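Local coordinates for B-cell lymphoma 3 protein (PDB 1K1A) that helps control NF-kappa-B target genes, holding p50 out of the nucleus when cytoplasmic and promoting their transcription when nuclear, and is represented here by its ankyrin repeat domain, at residues 182-185 / 186-190; 223-226 / 227-230. One frame throughout, in Å; residues are numbered along the deposited sequence.

Contact 1 (182-185 / 186-190)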
# COMPACT_ATOMS: atom_id res chain seq x y z
N SER A 182 2.90 -21.02 -6.58
CA SER A 182 2.48 -22.42 -6.51
C SER A 182 1.29 -22.72 -7.41
O SER A 182 0.91 -23.89 -7.60
CB SER A 182 2.11 -22.78 -5.08
OG SER A 182 0.97 -22.04 -4.67
N GLY A 183 0.66 -21.68 -7.93
CA GLY A 183 -0.50 -21.86 -8.78
C GLY A 183 -1.81 -21.85 -8.02
O GLY A 183 -2.87 -22.08 -8.61
N SER A 184 -1.76 -21.58 -6.72
CA SER A 184 -2.98 -21.48 -5.92
C SER A 184 -3.63 -20.10 -6.06
O SER A 184 -2.95 -19.08 -6.20
CB SER A 184 -2.69 -21.78 -4.45
OG SER A 184 -2.45 -23.17 -4.25
N SER A 185 -4.97 -20.08 -6.02
CA SER A 185 -5.73 -18.84 -6.15
C SER A 185 -6.36 -18.42 -4.82
O SER A 185 -6.24 -19.12 -3.82
CB SER A 185 -6.83 -19.02 -7.20
OG SER A 185 -7.79 -19.97 -6.75
N ALA A 186 -7.03 -17.28 -4.82
CA ALA A 186 -7.75 -16.80 -3.65
C ALA A 186 -8.72 -17.88 -3.17
O ALA A 186 -8.88 -18.11 -1.97
CB ALA A 186 -8.50 -15.53 -3.97
N LEU A 187 -9.37 -18.53 -4.12
CA LEU A 187 -10.38 -19.53 -3.78
C LEU A 187 -9.79 -20.79 -3.11
O LEU A 187 -10.42 -21.38 -2.23
CB LEU A 187 -11.21 -19.90 -5.01
CG LEU A 187 -12.49 -20.71 -4.75
CD1 LEU A 187 -13.40 -19.99 -3.79
CD2 LEU A 187 -13.20 -21.00 -6.07
N HIS A 188 -8.58 -21.19 -3.52
CA HIS A 188 -7.92 -22.32 -2.85
C HIS A 188 -7.79 -21.99 -1.37
O HIS A 188 -8.10 -22.82 -0.52
CB HIS A 188 -6.51 -22.57 -3.38
CG HIS A 188 -6.47 -23.15 -4.76
ND1 HIS A 188 -6.42 -24.50 -5.01
CD2 HIS A 188 -6.42 -22.55 -5.97
CE1 HIS A 188 -6.37 -24.71 -6.31
NE2 HIS A 188 -6.36 -23.54 -6.92
N SER A 189 -7.33 -20.78 -1.06
CA SER A 189 -7.11 -20.36 0.32
C SER A 189 -8.39 -20.32 1.14
O SER A 189 -8.44 -20.88 2.25
CB SER A 189 -6.41 -19.00 0.37
OG SER A 189 -5.01 -19.14 0.25
N ALA A 190 -9.41 -19.66 0.60
CA ALA A 190 -10.70 -19.55 1.29
C ALA A 190 -11.34 -20.92 1.48
O ALA A 190 -11.88 -21.22 2.55
CB ALA A 190 -11.65 -18.63 0.52

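Contact 2 (223-226 / 227-230)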
# COMPACT_ATOMS: atom_id res chain seq x y z
N ALA A 223 -11.52 -28.43 -0.30
CA ALA A 223 -12.64 -27.96 0.50
C ALA A 223 -12.55 -28.52 1.91
O ALA A 223 -12.42 -29.73 2.10
CB ALA A 223 -13.95 -28.35 -0.15
N ARG A 224 -12.63 -27.64 2.90
CA ARG A 224 -12.47 -28.07 4.28
C ARG A 224 -13.66 -28.86 4.84
O ARG A 224 -13.50 -29.67 5.74
CB ARG A 224 -12.16 -26.88 5.18
CG ARG A 224 -11.50 -27.26 6.48
CD ARG A 224 -10.85 -26.11 7.20
NE ARG A 224 -9.98 -26.57 8.28
CZ ARG A 224 -9.72 -25.87 9.37
NH1 ARG A 224 -10.26 -24.67 9.53
NH2 ARG A 224 -8.91 -26.36 10.30
N SER A 225 -14.85 -28.61 4.30
CA SER A 225 -16.06 -29.25 4.79
C SER A 225 -17.14 -29.35 3.72
O SER A 225 -17.01 -28.80 2.64
CB SER A 225 -16.62 -28.48 5.98
OG SER A 225 -17.11 -27.22 5.56
N ARG A 226 -18.22 -30.05 4.05
CA ARG A 226 -19.33 -30.23 3.12
C ARG A 226 -20.05 -28.91 2.81
O ARG A 226 -20.64 -28.75 1.74
CB ARG A 226 -20.35 -31.22 3.69
CG ARG A 226 -19.90 -32.68 3.58
CD ARG A 226 -18.52 -32.93 4.20
NE ARG A 226 -17.74 -33.94 3.48
CZ ARG A 226 -16.51 -33.72 2.98
NH1 ARG A 226 -15.83 -32.62 3.29
NH2 ARG A 226 -15.88 -34.57 2.17
N ARG A 227 -20.02 -27.97 3.75
CA ARG A 227 -20.64 -26.66 3.55
C ARG A 227 -19.92 -25.90 2.45
O ARG A 227 -20.54 -25.19 1.66
CB ARG A 227 -20.58 -25.85 4.85
CG ARG A 227 -21.47 -24.60 4.82
CD ARG A 227 -22.92 -24.90 5.19
NE ARG A 227 -23.46 -23.95 6.18
CZ ARG A 227 -24.67 -23.38 6.09
NH1 ARG A 227 -25.72 -24.06 5.61
NH2 ARG A 227 -24.93 -22.12 6.45
N VAL A 228 -18.60 -26.03 2.40
CA VAL A 228 -17.81 -25.38 1.36
C VAL A 228 -18.12 -25.99 -0.00
O VAL A 228 -18.34 -25.27 -0.98
CB VAL A 228 -16.30 -25.50 1.64
CG1 VAL A 228 -15.48 -25.04 0.43
CG2 VAL A 228 -15.93 -24.69 2.86
N ILE A 229 -18.14 -27.32 -0.06
CA ILE A 229 -18.45 -28.01 -1.30
C ILE A 229 -19.79 -27.53 -1.85
O ILE A 229 -19.93 -27.27 -3.04
CB ILE A 229 -18.51 -29.53 -1.07
CG1 ILE A 229 -17.35 -29.98 -0.17
CG2 ILE A 229 -18.54 -30.27 -2.40
CD1 ILE A 229 -16.26 -30.72 -0.90
N ASP A 230 -20.76 -27.42 -0.95
CA ASP A 230 -22.11 -26.98 -1.31
C ASP A 230 -22.09 -25.62 -1.99
O ASP A 230 -22.79 -25.40 -2.97
CB ASP A 230 -22.98 -26.90 -0.05
CG ASP A 230 -23.61 -28.24 0.34
OD1 ASP A 230 -23.45 -29.26 -0.42
OD2 ASP A 230 -24.30 -28.33 1.42

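Contact 1 (182-185 / 186-190)
The loop-to-helix turn of the sixth ankyrin repeat brings His188 back from the first turn of helix 186-193 onto Ser184 and Ser185. The sequence Ser-Ala-Leu-His is this repeat's version of the Thr-Pro-Leu-His signature, with Ser185 at the N-cap. In His188, CG stands anti to the carbonyl carbon (chi1 -71°), which folds the imidazole toward the loop. Ser184 lies over one face, its OG 4.0 Å above the ring plane and displaced toward the rim; Asn213 holds that hydroxyl by a hydrogen bond. At the ring edge, Ser185 CB approaches CD2 of His188 at 3.8 Å. Serines are small enough for one to lie over the ring face and the other at its edge. The helix begins with a weak backbone bond, Ser189 N to Ser185 O at 3.4 Å (163°). Gly183 has a positive phi (91°), where a beta carbon would collide with the carbonyl O of Ser182. Apolar Ala186 and Leu187 turn to Leu202 of helix 196-204. With an alanine in place of His188, Ser184 and Ser185 would probably lose the ring they pack against, opening a gap between loop and helix. A histidine folded back on its loop from a Thr-Pro-Leu-His-like helix start is characteristic of ankyrin repeats.

Contact 2 (223-226 / 227-230)
Ala223 fits its methyl against two residues of the helix that follows, touching CG1 of Val228 at 3.7 Å and CD1 of Ile229 at 3.4 Å, the second tighter than usual van der Waals contact. In Ile229, chi1 turns CG1 toward the loop, 3.1 Å from Ser225 O, and a chi2 of -106°, off the staggered positions, brings CD1 to Ala223; with the tight contact this suggests some strain. The small methyl of Ala223 suits a place where two branched side chains already close in. Ser225 stands at the N-cap, right before the helix, and its carbonyl O accepts Ile229 N at 3.3 Å, nearly straight (166°) and in the carbonyl plane, plus a weak, bent bond from Val228 N. One residue on, Asp230 N bonds to Arg226 O at 3.0 Å, the donor tilted 29° from that carbonyl plane. Farther out, Val228 and Ala223 rest on Ser191 of helix 186-193, Val228 also meets Leu196, and the backbone of Arg224 is hydrogen-bonded to Ser191. The long, charged side chains of Arg224, Arg226 and Arg227 suit an exposed surface, as does polar Asp230. Such a serine N-cap opens the last helix of this ankyrin stack.

In the fold
Both contacts are turns where a loop enters a helix, and they come in series along the chain, contact 1 in the sixth ankyrin repeat and contact 2 in the seventh. Their centres are 15 Å apart and their nearest atoms about 5 Å, without touching. Helix 186-193, which contact 1 starts, meets Ala223, Arg224 and Val228 of contact 2 through Ser191, while Pro219, in the loop leading to contact 2, touches His188. The centre of contact 1 lies 21 Å from that of the chain; the centre of contact 2 lies 33 Å from it on the same side, near the C-terminal end. The stack therefore closes with a short helix laid on helices 186-193 and 196-204, and becomes more exposed there.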